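Histone acetyltransferase HPA2 and related acetyltransferases (Corynebacterium glutamicum ATCC 13032, PDB 2QEC) probably transfers an acyl group, likely acetyl from acetyl-coenzyme A, as a member of the GCN5-related N-acetyltransferase family. Local coordinates at residues Arg118-Phe123 with Ala158-Ala163. The protein carries 1 engineered substitution. Sequence-based numbering, arbitrary orientation.
Sequences RFHPKF and AIYLEA
Tyr160 carries nearly the whole strand side of this contact, its ring rising from strand 159-163 to meet His120 and Pro121 of the loop. Its CB points toward the loop, and chi1 of 177° sets CG anti to the backbone N, from where the ring reaches His120. The imidazole of His120 lies over one face of that ring with the centroids 4.0 Å apart, yet the planes are inclined by 35°, an oblique aromatic pair. Tyr160 CE2 sits over the centre of the imidazole, and His120 NE2 approaches this carbon to 3.3 Å. On the phenol the overlap is displaced toward the rim, near CD2 and CE2, while the CA of His120 stands over the face in a CH-pi contact, 4.2 Å from the ring centroid. Pro121 crosses the phenol obliquely and brings its CD to 3.5 Å from Tyr160 CD1. Near the hydroxyl, Phe119 adds its CB.

The pair is a worked example of rings that pack by their faces while their polar atoms find partners at the edges. Tyr160 OH donates a very short 2.5 Å hydrogen bond to Glu162 OE2, and this oxygen lies in the phenol plane and holds the hydroxyl; the packing of His120 and Pro121 would limit the turn of the ring. Glu162 OE2 also accepts a weak bond from a water that meets His120 NE2 in the imidazole plane; the other ring nitrogen, ND1, bonds to His125 NE2.

Within the GNAT fold, the contact packs the loop leading into strand 126-133 against the side chains of strand 159-163, the parallel neighbour of 126-133 in the central sheet. Tyr127 meets the His120 ring edge-to-face, Trp196 of strand 192-197 touches Pro121, and Ile183 of strand 178-183 packs against Phe119, Tyr160 and Glu162.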
loop_
_atom_site.group_PDB
_atom_site.type_symbol
_atom_site.label_atom_id
_atom_site.label_comp_id
_atom_site.label_asym_id
_atom_site.label_seq_id
_atom_site.Cartn_x
_atom_site.Cartn_y
_atom_site.Cartn_z
ATOM N N ARG A 118 -1.796 -11.608 -3.401
ATOM C CA ARG A 118 -0.446 -11.376 -2.841
ATOM C C ARG A 118 0.056 -9.917 -2.862
ATOM O O ARG A 118 0.851 -9.486 -1.986
ATOM C CB ARG A 118 0.593 -12.299 -3.515
ATOM N N PHE A 119 -0.441 -9.135 -3.808
ATOM C CA PHE A 119 -0.013 -7.740 -3.956
ATOM C C PHE A 119 -0.954 -6.744 -3.281
ATOM O O PHE A 119 -0.651 -5.561 -3.234
ATOM C CB PHE A 119 0.134 -7.432 -5.441
ATOM C CG PHE A 119 1.277 -8.156 -6.083
ATOM C CD1 PHE A 119 2.561 -7.663 -5.994
ATOM C CD2 PHE A 119 1.074 -9.353 -6.769
ATOM C CE1 PHE A 119 3.621 -8.313 -6.565
ATOM C CE2 PHE A 119 2.152 -10.022 -7.340
ATOM C CZ PHE A 119 3.423 -9.494 -7.250
ATOM N N HIS A 120 -2.071 -7.222 -2.725
ATOM C CA HIS A 120 -2.946 -6.399 -1.923
ATOM C C HIS A 120 -2.258 -6.036 -0.611
ATOM O O HIS A 120 -1.743 -6.898 0.101
ATOM C CB HIS A 120 -4.261 -7.086 -1.553
ATOM C CG HIS A 120 -5.127 -7.427 -2.719
ATOM N ND1 HIS A 120 -6.486 -7.172 -2.743
ATOM C CD2 HIS A 120 -4.839 -8.040 -3.894
ATOM C CE1 HIS A 120 -6.984 -7.587 -3.885
ATOM N NE2 HIS A 120 -6.016 -8.123 -4.601
ATOM N N PRO A 121 -2.276 -4.769 -0.273
ATOM C CA PRO A 121 -1.757 -4.398 1.051
ATOM C C PRO A 121 -2.458 -5.149 2.207
ATOM O O PRO A 121 -3.605 -5.569 2.096
ATOM C CB PRO A 121 -1.949 -2.870 1.090
ATOM C CG PRO A 121 -2.049 -2.480 -0.406
ATOM C CD PRO A 121 -2.766 -3.607 -1.033
ATOM N N LYS A 122 -1.723 -5.415 3.281
ATOM C CA LYS A 122 -2.245 -6.272 4.343
ATOM C C LYS A 122 -2.977 -5.430 5.364
ATOM O O LYS A 122 -2.647 -5.420 6.544
ATOM C CB LYS A 122 -1.109 -7.037 5.021
ATOM C CG LYS A 122 -0.279 -7.888 4.061
ATOM C CD LYS A 122 -1.072 -9.092 3.542
ATOM C CE LYS A 122 -0.183 -10.110 2.792
ATOM N NZ LYS A 122 -1.012 -11.220 2.216
ATOM N N PHE A 123 -3.958 -4.701 4.886
ATOM C CA PHE A 123 -4.778 -3.819 5.699
ATOM C C PHE A 123 -6.167 -3.900 5.093
ATOM O O PHE A 123 -6.288 -4.164 3.905
ATOM C CB PHE A 123 -4.266 -2.384 5.593
ATOM C CG PHE A 123 -2.846 -2.234 6.047
ATOM C CD1 PHE A 123 -2.570 -2.129 7.384
ATOM C CD2 PHE A 123 -1.789 -2.266 5.138
ATOM C CE1 PHE A 123 -1.245 -2.026 7.833
ATOM C CE2 PHE A 123 -0.494 -2.165 5.558
ATOM C CZ PHE A 123 -0.226 -2.027 6.919
ATOM N N ALA A 158 -10.691 2.165 2.801
ATOM C CA ALA A 158 -9.725 2.039 1.710
ATOM C C ALA A 158 -10.253 1.185 0.545
ATOM O O ALA A 158 -11.093 0.317 0.717
ATOM C CB ALA A 158 -8.456 1.443 2.252
ATOM N N ILE A 159 -9.713 1.447 -0.637
ATOM C CA ILE A 159 -10.006 0.684 -1.829
ATOM C C ILE A 159 -8.676 0.335 -2.547
ATOM O O ILE A 159 -7.836 1.197 -2.741
ATOM C CB ILE A 159 -10.878 1.480 -2.787
ATOM C CG1 ILE A 159 -12.071 2.101 -2.048
ATOM C CG2 ILE A 159 -11.364 0.555 -3.934
ATOM C CD1 ILE A 159 -13.049 2.912 -2.971
ATOM N N TYR A 160 -8.544 -0.932 -2.953
ATOM C CA TYR A 160 -7.489 -1.433 -3.855
ATOM C C TYR A 160 -8.068 -1.768 -5.245
ATOM O O TYR A 160 -9.182 -2.247 -5.347
ATOM C CB TYR A 160 -6.852 -2.694 -3.206
ATOM C CG TYR A 160 -5.776 -3.398 -4.015
ATOM C CD1 TYR A 160 -4.490 -2.950 -4.027
ATOM C CD2 TYR A 160 -6.089 -4.497 -4.822
ATOM C CE1 TYR A 160 -3.490 -3.592 -4.796
ATOM C CE2 TYR A 160 -5.115 -5.133 -5.600
ATOM C CZ TYR A 160 -3.792 -4.671 -5.549
ATOM O OH TYR A 160 -2.798 -5.279 -6.295
ATOM N N LEU A 161 -7.319 -1.463 -6.301
ATOM C CA LEU A 161 -7.587 -1.931 -7.618
ATOM C C LEU A 161 -6.273 -2.073 -8.395
ATOM O O LEU A 161 -5.206 -1.655 -7.963
ATOM C CB LEU A 161 -8.579 -0.997 -8.357
ATOM C CG LEU A 161 -8.192 0.483 -8.523
ATOM C CD1 LEU A 161 -7.168 0.691 -9.649
ATOM C CD2 LEU A 161 -9.407 1.295 -8.815
ATOM N N GLU A 162 -6.357 -2.702 -9.556
ATOM C CA GLU A 162 -5.222 -2.872 -10.459
ATOM C C GLU A 162 -5.584 -2.308 -11.791
ATOM O O GLU A 162 -6.455 -2.861 -12.460
ATOM C CB GLU A 162 -4.900 -4.346 -10.549
ATOM C CG GLU A 162 -4.207 -4.819 -9.258
ATOM C CD GLU A 162 -4.262 -6.326 -9.032
ATOM O OE1 GLU A 162 -4.825 -7.017 -9.883
ATOM O OE2 GLU A 162 -3.691 -6.819 -8.020
ATOM N N ALA A 163 -4.975 -1.188 -12.171
ATOM C CA ALA A 163 -5.373 -0.493 -13.411
ATOM C C ALA A 163 -4.627 -1.086 -14.606
ATOM O O ALA A 163 -3.428 -1.356 -14.540
ATOM C CB ALA A 163 -5.122 1.019 -13.288
HETATM O O HOH W 1 -5.932 -9.230 -6.891
#